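Local coordinates for protein prolyl oligopeptidase (Galerina marginata, PDB 5N4B) that cleaves peptide bonds after proline and macrocyclises peptide precursors in the biosynthesis of the highly toxic amanitins, at residues Q364-I376 with A406-F418. The protein carries 1 engineered substitution. Numbering follows the deposited sequence. Where two conformers were deposited one is given.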
loop_
_atom_site.group_PDB
_atom_site.type_symbol
_atom_site.label_atom_id
_atom_site.label_comp_id
_atom_site.label_asym_id
_atom_site.label_seq_id
_atom_site.Cartn_x
_atom_site.Cartn_y
_atom_site.Cartn_z
ATOM N N GLN A 364 0.707 11.329 11.492
ATOM C CA GLN A 364 1.117 12.330 10.510
ATOM C C GLN A 364 1.148 13.700 11.178
ATOM O O GLN A 364 0.257 14.009 11.990
ATOM C CB GLN A 364 0.110 12.345 9.355
ATOM C CG GLN A 364 0.565 13.197 8.169
ATOM C CD GLN A 364 -0.440 13.349 7.032
ATOM O OE1 GLN A 364 -1.580 12.915 7.087
ATOM N NE2 GLN A 364 -0.031 14.081 6.027
ATOM N N VAL A 365 2.115 14.541 10.806
ATOM C CA VAL A 365 2.168 15.936 11.254
ATOM C C VAL A 365 2.634 16.760 10.079
ATOM O O VAL A 365 3.709 16.478 9.523
ATOM C CB VAL A 365 3.108 16.183 12.454
ATOM C CG1 VAL A 365 3.061 17.645 12.864
ATOM C CG2 VAL A 365 2.739 15.367 13.661
ATOM N N ASN A 366 1.868 17.802 9.746
ATOM C CA ASN A 366 2.221 18.772 8.700
ATOM C C ASN A 366 2.263 20.178 9.286
ATOM O O ASN A 366 1.435 20.543 10.122
ATOM C CB ASN A 366 1.225 18.771 7.564
ATOM C CG ASN A 366 1.246 17.512 6.737
ATOM O OD1 ASN A 366 1.718 16.426 7.135
ATOM N ND2 ASN A 366 0.703 17.629 5.542
ATOM N N CYS A 367 3.222 20.983 8.875
ATOM C CA CYS A 367 3.196 22.388 9.216
ATOM C C CYS A 367 2.303 23.114 8.218
ATOM O O CYS A 367 2.397 22.859 7.009
ATOM C CB CYS A 367 4.617 22.933 9.131
ATOM S SG CYS A 367 4.816 24.676 9.542
ATOM N N ALA A 368 1.470 23.996 8.719
ATOM C CA ALA A 368 0.477 24.712 7.929
ATOM C C ALA A 368 0.500 26.185 8.280
ATOM O O ALA A 368 0.706 26.583 9.441
ATOM C CB ALA A 368 -0.923 24.169 8.175
ATOM N N ASN A 369 0.246 27.011 7.274
ATOM C CA ASN A 369 0.169 28.461 7.479
ATOM C C ASN A 369 1.407 28.952 8.220
ATOM O O ASN A 369 1.314 29.730 9.181
ATOM C CB ASN A 369 -1.115 28.876 8.198
ATOM C CG ASN A 369 -1.344 30.382 8.205
ATOM O OD1 ASN A 369 -0.929 31.083 7.278
ATOM N ND2 ASN A 369 -2.031 30.879 9.249
ATOM N N GLU A 370 2.552 28.462 7.772
ATOM C CA GLU A 370 3.890 28.820 8.229
ATOM C C GLU A 370 4.269 28.384 9.639
ATOM O O GLU A 370 5.430 28.019 9.848
ATOM C CB GLU A 370 4.171 30.314 8.093
ATOM C CG GLU A 370 4.209 30.822 6.628
ATOM C CD GLU A 370 5.427 30.367 5.774
ATOM O OE1 GLU A 370 6.136 29.383 6.088
ATOM O OE2 GLU A 370 5.653 31.003 4.709
ATOM N N GLU A 371 3.341 28.427 10.595
ATOM C CA GLU A 371 3.717 28.278 11.999
ATOM C C GLU A 371 2.868 27.285 12.779
ATOM O O GLU A 371 3.195 27.006 13.943
ATOM C CB GLU A 371 3.682 29.638 12.707
ATOM C CG GLU A 371 2.364 30.279 12.822
ATOM C CD GLU A 371 2.434 31.543 13.699
ATOM O OE1 GLU A 371 3.203 32.463 13.330
ATOM O OE2 GLU A 371 1.760 31.577 14.759
ATOM N N TYR A 372 1.775 26.800 12.216
ATOM C CA TYR A 372 0.875 25.880 12.893
ATOM C C TYR A 372 1.225 24.452 12.505
ATOM O O TYR A 372 1.928 24.180 11.531
ATOM C CB TYR A 372 -0.585 26.146 12.533
ATOM C CG TYR A 372 -1.159 27.451 12.987
ATOM C CD1 TYR A 372 -0.886 28.614 12.316
ATOM C CD2 TYR A 372 -1.972 27.494 14.100
ATOM C CE1 TYR A 372 -1.433 29.841 12.766
ATOM C CE2 TYR A 372 -2.534 28.684 14.552
ATOM C CZ TYR A 372 -2.252 29.858 13.877
ATOM O OH TYR A 372 -2.790 31.073 14.291
ATOM N N PHE A 373 0.720 23.517 13.282
ATOM C CA PHE A 373 0.910 22.106 12.984
ATOM C C PHE A 373 -0.435 21.412 13.005
ATOM O O PHE A 373 -1.248 21.656 13.887
ATOM C CB PHE A 373 1.872 21.437 13.958
ATOM C CG PHE A 373 3.242 22.023 13.932
ATOM C CD1 PHE A 373 4.176 21.528 13.045
ATOM C CD2 PHE A 373 3.567 23.083 14.729
ATOM C CE1 PHE A 373 5.443 22.062 12.980
ATOM C CE2 PHE A 373 4.851 23.609 14.670
ATOM C CZ PHE A 373 5.775 23.120 13.819
ATOM N N VAL A 374 -0.672 20.540 12.030
ATOM C CA VAL A 374 -1.864 19.694 11.964
ATOM C C VAL A 374 -1.381 18.276 12.219
ATOM O O VAL A 374 -0.410 17.834 11.604
ATOM C CB VAL A 374 -2.589 19.824 10.618
ATOM C CG1 VAL A 374 -3.908 19.075 10.626
ATOM C CG2 VAL A 374 -2.812 21.303 10.239
ATOM N N ALA A 375 -2.025 17.581 13.172
ATOM C CA ALA A 375 -1.601 16.256 13.606
ATOM C C ALA A 375 -2.759 15.296 13.476
ATOM O O ALA A 375 -3.894 15.627 13.812
ATOM C CB ALA A 375 -1.190 16.288 15.080
ATOM N N ILE A 376 -2.458 14.083 13.018
ATOM C CA ILE A 376 -3.420 12.981 13.017
ATOM C C ILE A 376 -2.911 11.960 14.006
ATOM O O ILE A 376 -1.765 11.488 13.896
ATOM C CB ILE A 376 -3.616 12.374 11.631
ATOM C CG1 ILE A 376 -4.305 13.402 10.746
ATOM C CG2 ILE A 376 -4.468 11.076 11.730
ATOM C CD1 ILE A 376 -4.332 12.987 9.323
ATOM N N ALA A 406 -7.889 9.332 8.076
ATOM C CA ALA A 406 -7.715 10.710 7.629
ATOM C C ALA A 406 -6.283 10.963 7.165
ATOM O O ALA A 406 -5.333 10.357 7.661
ATOM C CB ALA A 406 -8.018 11.649 8.746
ATOM N N SER A 407 -6.129 11.859 6.203
ATOM C CA SER A 407 -4.821 12.359 5.786
ATOM C C SER A 407 -4.880 13.863 5.563
ATOM O O SER A 407 -5.955 14.422 5.316
ATOM C CB SER A 407 -4.405 11.777 4.453
ATOM O OG SER A 407 -4.472 10.392 4.448
ATOM N N ILE A 408 -3.714 14.517 5.711
ATOM C CA ILE A 408 -3.587 15.964 5.543
ATOM C C ILE A 408 -2.942 16.211 4.206
ATOM O O ILE A 408 -1.974 15.536 3.863
ATOM C CB ILE A 408 -2.720 16.587 6.644
ATOM C CG1 ILE A 408 -3.151 16.163 8.036
ATOM C CG2 ILE A 408 -2.733 18.131 6.521
ATOM C CD1 ILE A 408 -2.066 16.363 9.065
ATOM N N ALA A 409 -3.395 17.236 3.514
ATOM C CA ALA A 409 -2.792 17.726 2.270
ATOM C C ALA A 409 -2.657 19.243 2.358
ATOM O O ALA A 409 -3.649 19.955 2.579
ATOM C CB ALA A 409 -3.676 17.379 1.078
ATOM N N ASN A 410 -1.452 19.736 2.146
ATOM C CA ASN A 410 -1.230 21.164 2.228
ATOM C C ASN A 410 0.158 21.526 1.705
ATOM O O ASN A 410 1.021 20.675 1.460
ATOM C CB ASN A 410 -1.415 21.699 3.644
ATOM C CG ASN A 410 -0.245 21.454 4.532
ATOM O OD1 ASN A 410 0.273 20.353 4.624
ATOM N ND2 ASN A 410 0.209 22.498 5.177
ATOM N N ARG A 411 0.358 22.839 1.620
ATOM C CA ARG A 411 1.654 23.463 1.389
ATOM C C ARG A 411 1.849 24.448 2.526
ATOM O O ARG A 411 1.023 25.340 2.730
ATOM C CB ARG A 411 1.705 24.146 0.011
ATOM C CG ARG A 411 1.442 23.165 -1.134
ATOM C CD ARG A 411 1.517 23.878 -2.501
ATOM N NE ARG A 411 2.883 24.276 -2.780
ATOM C CZ ARG A 411 3.219 25.240 -3.612
ATOM N NH1 ARG A 411 2.307 25.906 -4.288
ATOM N NH2 ARG A 411 4.496 25.561 -3.745
ATOM N N GLN A 412 2.972 24.299 3.220
ATOM C CA GLN A 412 3.253 25.059 4.444
ATOM C C GLN A 412 3.036 26.561 4.310
ATOM O O GLN A 412 2.526 27.212 5.224
ATOM C CB GLN A 412 4.689 24.789 4.899
ATOM C CG GLN A 412 5.086 25.630 6.096
ATOM C CD GLN A 412 6.516 25.360 6.467
ATOM O OE1 GLN A 412 6.912 24.203 6.649
ATOM N NE2 GLN A 412 7.305 26.426 6.604
ATOM N N LYS A 413 3.460 27.158 3.202
ATOM C CA LYS A 413 3.386 28.603 3.091
ATOM C C LYS A 413 1.965 29.145 2.916
ATOM O O LYS A 413 1.761 30.359 3.047
ATOM C CB LYS A 413 4.293 29.098 1.966
ATOM C CG LYS A 413 3.777 28.799 0.560
ATOM C CD LYS A 413 4.817 29.172 -0.477
ATOM C CE LYS A 413 4.367 28.802 -1.876
ATOM N NZ LYS A 413 5.480 29.171 -2.834
ATOM N N GLN A 414 1.003 28.299 2.598
ATOM C CA GLN A 414 -0.329 28.730 2.265
ATOM C C GLN A 414 -1.205 28.865 3.495
ATOM O O GLN A 414 -0.900 28.322 4.566
ATOM C CB GLN A 414 -0.945 27.754 1.239
ATOM C CG GLN A 414 -0.198 27.772 -0.053
ATOM C CD GLN A 414 -0.704 26.785 -1.084
ATOM O OE1 GLN A 414 -1.329 25.797 -0.795
ATOM N NE2 GLN A 414 -0.349 27.056 -2.335
ATOM N N THR A 415 -2.318 29.578 3.329
ATOM C CA THR A 415 -3.215 29.885 4.427
ATOM C C THR A 415 -4.368 28.913 4.581
ATOM O O THR A 415 -5.351 29.249 5.242
ATOM C CB THR A 415 -3.798 31.279 4.268
ATOM O OG1 THR A 415 -4.480 31.357 3.005
ATOM C CG2 THR A 415 -2.666 32.343 4.363
ATOM N N HIS A 416 -4.276 27.731 3.981
ATOM C CA HIS A 416 -5.304 26.694 4.086
ATOM C C HIS A 416 -4.605 25.346 4.165
ATOM O O HIS A 416 -3.445 25.182 3.841
ATOM C CB HIS A 416 -6.279 26.699 2.883
ATOM C CG HIS A 416 -5.638 26.300 1.614
ATOM N ND1 HIS A 416 -4.993 27.201 0.781
ATOM C CD2 HIS A 416 -5.455 25.078 1.068
ATOM C CE1 HIS A 416 -4.464 26.532 -0.227
ATOM N NE2 HIS A 416 -4.721 25.247 -0.071
ATOM N N PHE A 417 -5.379 24.351 4.575
ATOM C CA PHE A 417 -5.028 22.960 4.384
ATOM C C PHE A 417 -6.300 22.168 4.117
ATOM O O PHE A 417 -7.417 22.633 4.381
ATOM C CB PHE A 417 -4.236 22.366 5.554
ATOM C CG PHE A 417 -4.933 22.379 6.897
ATOM C CD1 PHE A 417 -5.711 21.318 7.278
ATOM C CD2 PHE A 417 -4.747 23.444 7.780
ATOM C CE1 PHE A 417 -6.329 21.344 8.555
ATOM C CE2 PHE A 417 -5.357 23.459 9.021
ATOM C CZ PHE A 417 -6.145 22.411 9.391
ATOM N N PHE A 418 -6.118 20.941 3.615
ATOM C CA PHE A 418 -7.205 20.013 3.414
ATOM C C PHE A 418 -7.006 18.745 4.229
ATOM O O PHE A 418 -5.897 18.359 4.617
ATOM C CB PHE A 418 -7.326 19.569 1.936
ATOM C CG PHE A 418 -7.605 20.678 1.018
ATOM C CD1 PHE A 418 -8.885 21.216 0.928
ATOM C CD2 PHE A 418 -6.590 21.236 0.255
ATOM C CE1 PHE A 418 -9.129 22.291 0.109
ATOM C CE2 PHE A 418 -6.878 22.321 -0.599
ATOM C CZ PHE A 418 -8.113 22.833 -0.626
HETATM O O HOH W 1 -2.651 10.342 8.126
HETATM O O HOH W 2 1.325 15.659 3.403
HETATM O O HOH W 3 -0.773 25.285 4.871
HETATM O O HOH W 4 0.850 31.669 5.401
HETATM O O HOH W 5 3.713 32.261 3.401
#
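Gln364 and Ile408 join two beta hairpins in face-to-face packing, the way neighbouring blades of a beta-propeller meet. Strand 406-409 lies 7.8 Å, axis to axis, from both strand 364-368, 22° from parallel, and strand 372-376, which runs the other way. Side chains rather than a shared sheet therefore bridge the hairpins, except at their turns, where the backbone closes in and Glu370 N donates to Gln412 O (2.8 Å).

Strand 405-409 is an outermost strand of its sheet, and Gln364 bonds the N and O of Ile408 much as a neighbouring strand would. Its extended side chain, with CG opposite the backbone N (chi1 -171°), brings the amide alongside the peptide groups of Ile408: OE1 accepts from Ile408 N (3.0 Å), and NE2 donates to Ile408 O. Further along, two asparagines slide past each other with their amide planes turned 28° apart, Asn366 ND2 meeting Asn410 OD1 at 2.9 Å. Asn410 then uses its own ND2 to hold Cys367 O, with that oxygen lying in its amide plane. At the turn, Gln412 lays its chain against Cys367 SG; its NE2 reaches Glu370 OE1 in a straight bond, while its OE1 is held by Thr319. Water joins Glu370 OE2 to Lys413 O.

Beside this polar row lies an apolar layer. Val374 sets CG2 over the centre of one face of the Phe417 ring, a CH-pi contact at 3.6 Å to the centroid, and its CG1 meets Ile408 CD1. In the conformer given, Ile376 CD1 packs on Ile408 CG1 (3.6 Å).

Each hairpin opens a four-stranded antiparallel sheet of the propeller domain, one built on 361-368 and the next on 405-409. Beyond the interface, Val365 and Cys367 touch strand 315-321 of the preceding sheet, and Lys413 and Arg411 both form salt bridges with Asp92.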